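Uncharacterized protein (Bacillus cereus, PDB 5F2H) is of unknown function but belongs to the alpha/beta hydrolase superfamily, which is consistent with a hydrolase activity that remains to be established. Local coordinates at residues B[15-20]-B[30-35]; B[42-47]-B[75-80]; B[63-68]-B[91-96]. All blocks are in the same frame, centred on the assembly; numbering follows the deposited sequence.

Interaction 1 of 3, residues B[15-20]-B[30-35]; sequences NETLHC and YTYIME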
loop_
_atom_site.group_PDB
_atom_site.type_symbol
_atom_site.label_atom_id
_atom_site.label_comp_id
_atom_site.label_asym_id
_atom_site.label_seq_id
_atom_site.Cartn_x
_atom_site.Cartn_y
_atom_site.Cartn_z
ATOM N N ASN B 15 -27.454 17.216 -18.465
ATOM C CA ASN B 15 -26.782 18.140 -19.390
ATOM C C ASN B 15 -27.390 18.127 -20.781
ATOM O O ASN B 15 -27.667 19.184 -21.346
ATOM C CB ASN B 15 -25.271 17.903 -19.455
ATOM C CG ASN B 15 -24.557 18.319 -18.185
ATOM O OD1 ASN B 15 -25.049 19.144 -17.426
ATOM N ND2 ASN B 15 -23.364 17.800 -17.984
ATOM N N GLU B 16 -27.610 16.946 -21.340
ATOM C CA GLU B 16 -28.213 16.887 -22.670
ATOM C C GLU B 16 -29.617 17.436 -22.690
ATOM O O GLU B 16 -30.027 18.077 -23.643
ATOM C CB GLU B 16 -28.189 15.482 -23.270
ATOM C CG GLU B 16 -26.851 15.125 -23.868
ATOM C CD GLU B 16 -26.612 15.874 -25.174
ATOM O OE1 GLU B 16 -27.287 16.906 -25.404
ATOM O OE2 GLU B 16 -25.780 15.418 -25.993
ATOM N N THR B 17 -30.352 17.207 -21.620
ATOM C CA THR B 17 -31.707 17.688 -21.588
ATOM C C THR B 17 -31.648 19.204 -21.712
ATOM O O THR B 17 -32.319 19.767 -22.568
ATOM C CB THR B 17 -32.412 17.272 -20.305
ATOM O OG1 THR B 17 -32.142 15.898 -20.032
ATOM C CG2 THR B 17 -33.895 17.502 -20.426
ATOM N N LEU B 18 -30.852 19.859 -20.853
ATOM C CA LEU B 18 -30.680 21.324 -20.919
ATOM C C LEU B 18 -30.226 21.722 -22.331
ATOM O O LEU B 18 -30.839 22.562 -22.973
ATOM C CB LEU B 18 -29.661 21.808 -19.888
ATOM C CG LEU B 18 -30.042 21.723 -18.392
ATOM C CD1 LEU B 18 -28.856 21.921 -17.461
ATOM C CD2 LEU B 18 -31.164 22.697 -18.038
ATOM N N HIS B 19 -29.186 21.082 -22.846
ATOM C CA HIS B 19 -28.719 21.404 -24.186
ATOM C C HIS B 19 -29.896 21.454 -25.138
ATOM O O HIS B 19 -30.110 22.438 -25.830
ATOM C CB HIS B 19 -27.707 20.375 -24.671
ATOM C CG HIS B 19 -27.235 20.618 -26.073
ATOM N ND1 HIS B 19 -27.793 19.992 -27.169
ATOM C CD2 HIS B 19 -26.281 21.449 -26.561
ATOM C CE1 HIS B 19 -27.185 20.408 -28.267
ATOM N NE2 HIS B 19 -26.267 21.294 -27.925
ATOM N N CYS B 20 -30.693 20.398 -25.118
ATOM C CA CYS B 20 -31.860 20.271 -25.987
ATOM C C CYS B 20 -32.873 21.411 -25.799
ATOM O O CYS B 20 -33.593 21.765 -26.725
ATOM C CB CYS B 20 -32.502 18.899 -25.765
ATOM S SG CYS B 20 -33.865 18.503 -26.875
ATOM N N TYR B 30 -38.534 18.228 -23.253
ATOM C CA TYR B 30 -39.446 17.462 -22.398
ATOM C C TYR B 30 -39.539 16.056 -22.980
ATOM O O TYR B 30 -39.436 15.048 -22.274
ATOM C CB TYR B 30 -40.838 18.112 -22.357
ATOM C CG TYR B 30 -41.872 17.226 -21.711
ATOM C CD1 TYR B 30 -42.099 17.271 -20.350
ATOM C CD2 TYR B 30 -42.575 16.292 -22.469
ATOM C CE1 TYR B 30 -43.010 16.420 -19.760
ATOM C CE2 TYR B 30 -43.498 15.451 -21.886
ATOM C CZ TYR B 30 -43.706 15.518 -20.531
ATOM O OH TYR B 30 -44.619 14.682 -19.953
ATOM N N THR B 31 -39.742 16.005 -24.286
ATOM C CA THR B 31 -39.800 14.737 -24.981
ATOM C C THR B 31 -38.478 13.998 -24.791
ATOM O O THR B 31 -38.483 12.789 -24.614
ATOM C CB THR B 31 -40.053 14.937 -26.480
ATOM O OG1 THR B 31 -41.357 15.499 -26.682
ATOM C CG2 THR B 31 -39.977 13.618 -27.212
ATOM N N TYR B 32 -37.350 14.710 -24.798
ATOM C CA TYR B 32 -36.047 14.043 -24.647
ATOM C C TYR B 32 -35.904 13.329 -23.315
ATOM O O TYR B 32 -35.628 12.124 -23.264
ATOM C CB TYR B 32 -34.865 15.022 -24.811
ATOM C CG TYR B 32 -33.484 14.345 -24.726
ATOM C CD1 TYR B 32 -32.842 14.145 -23.496
ATOM C CD2 TYR B 32 -32.827 13.907 -25.869
ATOM C CE1 TYR B 32 -31.593 13.536 -23.418
ATOM C CE2 TYR B 32 -31.585 13.292 -25.799
ATOM C CZ TYR B 32 -30.977 13.097 -24.575
ATOM O OH TYR B 32 -29.745 12.475 -24.501
ATOM N N ILE B 33 -36.086 14.081 -22.237
ATOM C CA ILE B 33 -35.954 13.518 -20.903
ATOM C C ILE B 33 -36.951 12.397 -20.635
ATOM O O ILE B 33 -36.630 11.474 -19.889
ATOM C CB ILE B 33 -36.066 14.600 -19.808
ATOM C CG1 ILE B 33 -35.589 14.059 -18.454
ATOM C CG2 ILE B 33 -37.474 15.156 -19.731
ATOM C CD1 ILE B 33 -35.504 15.115 -17.371
HETATM N N MSE B 34 -38.146 12.475 -21.229
HETATM C CA MSE B 34 -39.153 11.434 -21.027
HETATM C C MSE B 34 -38.569 10.103 -21.429
HETATM O O MSE B 34 -38.578 9.170 -20.632
HETATM C CB MSE B 34 -40.461 11.702 -21.783
HETATM C CG MSE B 34 -41.244 12.930 -21.297
HETATM SE SE MSE B 34 -41.760 12.759 -19.381
HETATM C CE MSE B 34 -43.033 11.273 -19.515
ATOM N N GLU B 35 -37.992 10.045 -22.633
ATOM C CA GLU B 35 -37.384 8.838 -23.208
ATOM C C GLU B 35 -36.081 8.336 -22.561
ATOM O O GLU B 35 -35.842 7.129 -22.448
ATOM C CB GLU B 35 -37.098 9.076 -24.719
ATOM C CG GLU B 35 -36.379 7.907 -25.415
ATOM C CD GLU B 35 -36.029 8.140 -26.889
ATOM O OE1 GLU B 35 -36.790 8.814 -27.617
ATOM O OE2 GLU B 35 -34.998 7.586 -27.336
#

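Interaction 2 of 3, residues B[42-47]-B[75-80]; sequences GNEAQI and KGFWYG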
loop_
_atom_site.group_PDB
_atom_site.type_symbol
_atom_site.label_atom_id
_atom_site.label_comp_id
_atom_site.label_asym_id
_atom_site.label_seq_id
_atom_site.Cartn_x
_atom_site.Cartn_y
_atom_site.Cartn_z
ATOM N N GLY B 42 -30.029 8.384 -9.408
ATOM C CA GLY B 42 -29.455 9.682 -9.046
ATOM C C GLY B 42 -30.169 10.507 -7.992
ATOM O O GLY B 42 -29.756 10.533 -6.830
ATOM N N ASN B 43 -31.152 11.289 -8.430
ATOM C CA ASN B 43 -31.974 12.126 -7.554
ATOM C C ASN B 43 -33.239 12.312 -8.354
ATOM O O ASN B 43 -33.268 13.071 -9.310
ATOM C CB ASN B 43 -31.320 13.470 -7.206
ATOM C CG ASN B 43 -32.165 14.304 -6.239
ATOM O OD1 ASN B 43 -33.397 14.267 -6.260
ATOM N ND2 ASN B 43 -31.500 15.092 -5.417
ATOM N N GLU B 44 -34.273 11.578 -7.977
ATOM C CA GLU B 44 -35.526 11.653 -8.689
ATOM C C GLU B 44 -36.170 13.013 -8.590
ATOM O O GLU B 44 -36.725 13.512 -9.560
ATOM C CB GLU B 44 -36.501 10.593 -8.190
ATOM C CG GLU B 44 -36.076 9.166 -8.446
ATOM C CD GLU B 44 -37.181 8.211 -8.057
ATOM O OE1 GLU B 44 -38.071 8.643 -7.300
ATOM O OE2 GLU B 44 -37.176 7.038 -8.499
ATOM N N ALA B 45 -36.133 13.586 -7.394
ATOM C CA ALA B 45 -36.721 14.894 -7.155
ATOM C C ALA B 45 -36.271 15.847 -8.243
ATOM O O ALA B 45 -37.082 16.490 -8.878
ATOM C CB ALA B 45 -36.317 15.405 -5.786
ATOM N N GLN B 46 -34.972 15.878 -8.490
ATOM C CA GLN B 46 -34.394 16.719 -9.515
ATOM C C GLN B 46 -34.886 16.330 -10.896
ATOM O O GLN B 46 -35.094 17.192 -11.750
ATOM C CB GLN B 46 -32.878 16.583 -9.462
ATOM C CG GLN B 46 -32.091 17.479 -10.421
ATOM C CD GLN B 46 -32.295 18.974 -10.185
ATOM O OE1 GLN B 46 -33.423 19.460 -10.152
ATOM N NE2 GLN B 46 -31.191 19.722 -10.147
ATOM N N ILE B 47 -35.050 15.023 -11.130
ATOM C CA ILE B 47 -35.554 14.533 -12.415
ATOM C C ILE B 47 -37.007 14.970 -12.603
ATOM O O ILE B 47 -37.391 15.402 -13.698
ATOM C CB ILE B 47 -35.408 13.017 -12.546
ATOM C CG1 ILE B 47 -33.924 12.653 -12.560
ATOM C CG2 ILE B 47 -36.024 12.519 -13.843
ATOM C CD1 ILE B 47 -33.670 11.164 -12.544
ATOM N N LYS B 75 -44.607 10.623 -4.170
ATOM C CA LYS B 75 -43.251 10.372 -3.690
ATOM C C LYS B 75 -42.799 11.215 -2.511
ATOM O O LYS B 75 -41.759 10.955 -1.931
ATOM C CB LYS B 75 -42.264 10.399 -4.844
ATOM C CG LYS B 75 -42.478 9.196 -5.744
ATOM C CD LYS B 75 -41.459 9.118 -6.861
ATOM C CE LYS B 75 -41.553 7.779 -7.580
ATOM N NZ LYS B 75 -42.904 7.509 -8.142
ATOM N N GLY B 76 -43.618 12.189 -2.126
ATOM C CA GLY B 76 -43.315 13.055 -0.989
ATOM C C GLY B 76 -42.098 13.974 -1.051
ATOM O O GLY B 76 -41.526 14.276 -0.009
ATOM N N PHE B 77 -41.680 14.423 -2.238
ATOM C CA PHE B 77 -40.533 15.319 -2.310
ATOM C C PHE B 77 -41.008 16.756 -2.142
ATOM O O PHE B 77 -42.212 17.018 -2.124
ATOM C CB PHE B 77 -39.819 15.244 -3.653
ATOM C CG PHE B 77 -39.350 13.874 -4.033
ATOM C CD1 PHE B 77 -38.405 13.215 -3.263
ATOM C CD2 PHE B 77 -39.692 13.344 -5.264
ATOM C CE1 PHE B 77 -37.903 11.992 -3.654
ATOM C CE2 PHE B 77 -39.205 12.123 -5.659
ATOM C CZ PHE B 77 -38.310 11.441 -4.854
ATOM N N TRP B 78 -40.067 17.692 -2.037
ATOM C CA TRP B 78 -40.415 19.119 -1.905
ATOM C C TRP B 78 -39.374 19.973 -2.627
ATOM O O TRP B 78 -38.246 19.533 -2.814
ATOM C CB TRP B 78 -40.492 19.553 -0.430
ATOM C CG TRP B 78 -39.185 19.523 0.251
ATOM C CD1 TRP B 78 -38.656 18.510 0.983
ATOM C CD2 TRP B 78 -38.202 20.557 0.228
ATOM N NE1 TRP B 78 -37.412 18.857 1.447
ATOM C CE2 TRP B 78 -37.106 20.107 0.979
ATOM C CE3 TRP B 78 -38.139 21.821 -0.368
ATOM C CZ2 TRP B 78 -35.955 20.871 1.138
ATOM C CZ3 TRP B 78 -37.005 22.568 -0.210
ATOM C CH2 TRP B 78 -35.931 22.098 0.548
ATOM N N TYR B 79 -39.757 21.197 -2.991
ATOM C CA TYR B 79 -38.868 22.138 -3.674
ATOM C C TYR B 79 -38.973 23.521 -3.038
ATOM O O TYR B 79 -39.933 23.814 -2.329
ATOM C CB TYR B 79 -39.220 22.213 -5.144
ATOM C CG TYR B 79 -39.197 20.852 -5.806
ATOM C CD1 TYR B 79 -38.024 20.325 -6.302
ATOM C CD2 TYR B 79 -40.342 20.089 -5.908
ATOM C CE1 TYR B 79 -37.994 19.074 -6.888
ATOM C CE2 TYR B 79 -40.322 18.853 -6.508
ATOM C CZ TYR B 79 -39.144 18.347 -7.001
ATOM O OH TYR B 79 -39.130 17.101 -7.605
ATOM N N GLY B 80 -37.969 24.366 -3.284
ATOM C CA GLY B 80 -37.913 25.736 -2.727
ATOM C C GLY B 80 -39.175 26.549 -2.914
ATOM O O GLY B 80 -39.790 26.538 -3.973
#

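Interaction 3 of 3, residues B[63-68]-B[91-96]; sequences EAMHVM and KPLHKF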
loop_
_atom_site.group_PDB
_atom_site.type_symbol
_atom_site.label_atom_id
_atom_site.label_comp_id
_atom_site.label_asym_id
_atom_site.label_seq_id
_atom_site.Cartn_x
_atom_site.Cartn_y
_atom_site.Cartn_z
ATOM N N GLU B 63 -50.217 17.772 -18.292
ATOM C CA GLU B 63 -49.143 16.819 -18.074
ATOM C C GLU B 63 -48.382 17.248 -16.827
ATOM O O GLU B 63 -48.268 16.482 -15.870
ATOM C CB GLU B 63 -48.202 16.732 -19.288
ATOM C CG GLU B 63 -48.830 16.152 -20.552
ATOM C CD GLU B 63 -50.021 16.933 -21.099
ATOM O OE1 GLU B 63 -50.336 18.033 -20.596
ATOM O OE2 GLU B 63 -50.659 16.432 -22.054
ATOM N N ALA B 64 -47.923 18.499 -16.830
ATOM C CA ALA B 64 -47.178 19.071 -15.702
ATOM C C ALA B 64 -47.850 18.853 -14.345
ATOM O O ALA B 64 -47.195 18.426 -13.402
ATOM C CB ALA B 64 -46.947 20.552 -15.922
HETATM N N MSE B 65 -49.155 19.088 -14.254
HETATM C CA MSE B 65 -49.870 18.910 -12.978
HETATM C C MSE B 65 -49.758 17.529 -12.384
HETATM O O MSE B 65 -49.496 17.427 -11.184
HETATM C CB MSE B 65 -51.337 19.318 -13.043
HETATM C CG MSE B 65 -51.520 20.813 -12.787
HETATM SE SE MSE B 65 -50.313 21.447 -11.380
HETATM C CE MSE B 65 -51.569 21.237 -9.885
ATOM N N HIS B 66 -49.975 16.465 -13.168
ATOM C CA HIS B 66 -49.851 15.104 -12.610
ATOM C C HIS B 66 -48.382 14.707 -12.354
ATOM O O HIS B 66 -48.089 13.896 -11.475
ATOM C CB HIS B 66 -50.668 14.042 -13.345
ATOM C CG HIS B 66 -50.478 14.032 -14.822
ATOM N ND1 HIS B 66 -51.404 14.565 -15.693
ATOM C CD2 HIS B 66 -49.458 13.577 -15.584
ATOM C CE1 HIS B 66 -50.975 14.411 -16.933
ATOM N NE2 HIS B 66 -49.792 13.823 -16.894
ATOM N N VAL B 67 -47.449 15.316 -13.085
ATOM C CA VAL B 67 -46.030 15.045 -12.873
ATOM C C VAL B 67 -45.741 15.613 -11.494
ATOM O O VAL B 67 -45.207 14.933 -10.633
ATOM C CB VAL B 67 -45.136 15.726 -13.924
ATOM C CG1 VAL B 67 -43.661 15.499 -13.620
ATOM C CG2 VAL B 67 -45.448 15.202 -15.306
HETATM N N MSE B 68 -46.152 16.862 -11.294
HETATM C CA MSE B 68 -45.982 17.566 -10.032
HETATM C C MSE B 68 -46.624 16.762 -8.939
HETATM O O MSE B 68 -45.954 16.387 -7.975
HETATM C CB MSE B 68 -46.590 18.956 -10.176
HETATM C CG MSE B 68 -45.983 19.929 -9.186
HETATM SE SE MSE B 68 -46.212 21.776 -9.826
HETATM C CE MSE B 68 -45.118 22.637 -8.435
ATOM N N LYS B 91 -45.486 29.558 -14.150
ATOM C CA LYS B 91 -46.613 30.480 -14.039
ATOM C C LYS B 91 -47.960 29.901 -14.550
ATOM O O LYS B 91 -48.995 30.069 -13.903
ATOM C CB LYS B 91 -46.288 31.834 -14.690
ATOM C CG LYS B 91 -47.310 32.911 -14.353
ATOM C CD LYS B 91 -47.000 34.277 -14.939
ATOM C CE LYS B 91 -48.051 35.285 -14.478
ATOM N NZ LYS B 91 -47.850 36.657 -15.017
ATOM N N PRO B 92 -47.941 29.178 -15.683
ATOM C CA PRO B 92 -49.174 28.596 -16.241
ATOM C C PRO B 92 -49.936 27.661 -15.310
ATOM O O PRO B 92 -51.073 27.283 -15.612
ATOM C CB PRO B 92 -48.678 27.784 -17.428
ATOM C CG PRO B 92 -47.398 28.404 -17.795
ATOM C CD PRO B 92 -46.776 28.916 -16.542
ATOM N N LEU B 93 -49.311 27.296 -14.200
ATOM C CA LEU B 93 -49.911 26.406 -13.228
ATOM C C LEU B 93 -50.657 27.123 -12.089
ATOM O O LEU B 93 -51.503 26.508 -11.437
ATOM C CB LEU B 93 -48.814 25.506 -12.662
ATOM C CG LEU B 93 -48.059 24.704 -13.739
ATOM C CD1 LEU B 93 -46.889 23.942 -13.145
ATOM C CD2 LEU B 93 -48.980 23.740 -14.465
ATOM N N HIS B 94 -50.387 28.418 -11.872
ATOM C CA HIS B 94 -51.052 29.172 -10.778
ATOM C C HIS B 94 -52.574 29.168 -10.860
ATOM O O HIS B 94 -53.252 29.377 -9.856
ATOM C CB HIS B 94 -50.559 30.621 -10.662
ATOM C CG HIS B 94 -49.082 30.733 -10.472
ATOM N ND1 HIS B 94 -48.248 31.274 -11.422
ATOM C CD2 HIS B 94 -48.282 30.322 -9.465
ATOM C CE1 HIS B 94 -47.003 31.259 -10.975
ATOM N NE2 HIS B 94 -46.996 30.671 -9.795
ATOM N N LYS B 95 -53.110 28.939 -12.054
ATOM C CA LYS B 95 -54.551 28.893 -12.225
ATOM C C LYS B 95 -55.111 27.762 -11.380
ATOM O O LYS B 95 -56.122 27.926 -10.712
ATOM C CB LYS B 95 -54.923 28.575 -13.670
ATOM C CG LYS B 95 -54.387 29.509 -14.728
ATOM C CD LYS B 95 -54.735 28.938 -16.091
ATOM C CE LYS B 95 -54.105 29.720 -17.227
ATOM N NZ LYS B 95 -54.347 29.067 -18.544
ATOM N N PHE B 96 -54.413 26.630 -11.380
ATOM C CA PHE B 96 -54.874 25.437 -10.664
ATOM C C PHE B 96 -54.811 25.508 -9.143
ATOM O O PHE B 96 -53.844 26.011 -8.575
ATOM C CB PHE B 96 -54.107 24.208 -11.154
ATOM C CG PHE B 96 -54.173 24.015 -12.638
ATOM C CD1 PHE B 96 -55.275 23.425 -13.226
ATOM C CD2 PHE B 96 -53.121 24.415 -13.449
ATOM C CE1 PHE B 96 -55.336 23.248 -14.599
ATOM C CE2 PHE B 96 -53.175 24.248 -14.822
ATOM C CZ PHE B 96 -54.281 23.659 -15.399
#

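Interaction 1 of 3, residues B[15-20]-B[30-35]
Y32 has the largest share of this contact between two neighbouring antiparallel helices. Its first torsion puts CG anti to the backbone N (chi1 -177°). The ring therefore reaches across to the 15-20 segment. Its hydroxyl end comes up against the aliphatic base of E16, with Y32 OH 3.6 Å from E16 CB. The carboxylate plane of E16 is turned 40° from the ring plane, and the two side chains cross obliquely. E16 CG, anti to the carbonyl carbon, also passes near Y32 OH. The chain bends beyond it, at the second torsion.

T17 is the second main residue. Its two branches do different work. T17 CG2, the methyl, lies 3.7 Å from I33 CB. The backbones are also nearest here, with T17 CA 6.0 Å from I33 CA. The hydroxyl, T17 OG1, sits 3.9 Å from Y32 CD1, an oblique approach to the ring. It is a polar atom in a buried residue, and its hydrogen-bond partner is the backbone O of L13, one turn earlier on its own helix.

C20 follows one turn after E16. C20 SG is 4.2 Å from Y32 CB, so C20 meets the root of the tyrosine and E16 its tip. No hydrogen bond joins the two segments. The contact rests on apolar and van der Waals contact.

Outside it, the Y32 ring stacks with H36, and I33 also touches F50 of helix 44-58. N15 hydrogen-bonds H294 of the second subunit. The segment axes approach to 9.1 Å, and their directions differ by 160°. This is an antiparallel helical hairpin, consistent with the TPR-like clan to which the helical N-terminal domain is assigned.

Interaction 2 of 3, residues B[42-47]-B[75-80]
The start of helix 44-58, with N43 as its N-cap, meets the loop that follows helix 61-74 in the helical N-terminal domain. G76, with positive phi, is the first residue to leave that helix.

The apolar part centres on A45 and F77. The methyl of A45 lies over one face of the F77 ring, a CH-pi contact. A45 CB is 3.9 Å from the ring centroid of F77 and 16° off the ring normal. The backbone N of A45 is over the same face. The opposite face carries the backbone O of K75. Y79 flanks the same methyl, with Y79 CE1 4.2 Å from A45 CB.

The carboxylate of E44 meets the carbon chain of K75, not its ammonium group. E44 OE1 lies at the edge of the F77 ring, in its plane, 3.7 Å from F77 CZ. It also meets K75 CD, with E44 OE1 to K75 CD 3.4 Å, where the two chains cross at about a right angle. The charged ends stay 5.0 Å apart, E44 OE1 to K75 NZ, so any attraction is at a distance. K75 NZ instead makes a weak hydrogen bond to Y48 OH and a long, weak ion pair with E70.

The backbone N of W78 hydrogen-bonds S171 OG of the second subunit, and F77 O accepts from R109.

Two hydrogen bonds secure the helix start. N43 OD1 accepts from Q46 N at 3.2 Å, nearly straight at 163°, with the donor above the side-chain carbonyl plane. The one hydrogen bond across the segments comes from Y79. Y79 OH donates to A45 O at 2.5 Å, and stands above the carbonyl plane, 28° out of it.

Interaction 3 of 3, residues B[63-68]-B[91-96]
The F96 ring has M65 over one face and its own turn at the edge. M65 is a selenomethionine here. M65 CG sits 4.2 Å from the F96 ring centroid, 20° off the ring normal, a CH-pi contact displaced toward the rim. The selenium is farther along and oblique, with M65 SE 5.3 Å from the F96 ring centroid, a Met-aromatic contact. The M65 chain bends at its second and third torsions, and CE curls back to F96 CB. At the ring edge, in plane, lies CA of L93, which opens the type I turn ending at F96. The H94 ring has CG of K91 at its edge. H94 ND1 makes a weak hydrogen bond to K91 O.

L93 fills the other part of the contact with its two methyls. L93 CD2 meets A64 CB and M65 SE, each at 4.1 Å. L93 CD1 meets M68 SE, of another selenomethionine, at 4.0 Å. M68 is extended beyond CG and crosses L93 obliquely, while M65 and L93 slide past each other in opposite directions.

No hydrogen bond links the two segments. F99 of helix 97-115 also touches M65, M68 and L93. This is a hydrophobic core contact between helix 61-74 and the loop entering helix 97-115, within the all-helical N-terminal domain.

From the N terminus, interaction 1 comes first. It closes the short turn between helix 10-23 and helix 26-37, and ends before the others begin. Interaction 2 opens at the start of helix 44-58 and closes on the loop after helix 61-74. Interaction 3 opens within that span, on helix 61-74, and closes beyond it, so the two loops cross. Interaction 1 touches both others, through I33 CD1 against I47 O and Y30 OH against E63 CB. Interactions 2 and 3 do not touch. Together they tie the first four helices to each other and to the loops on either side of helix 81-86. Interactions 1 and 2 also meet the second subunit.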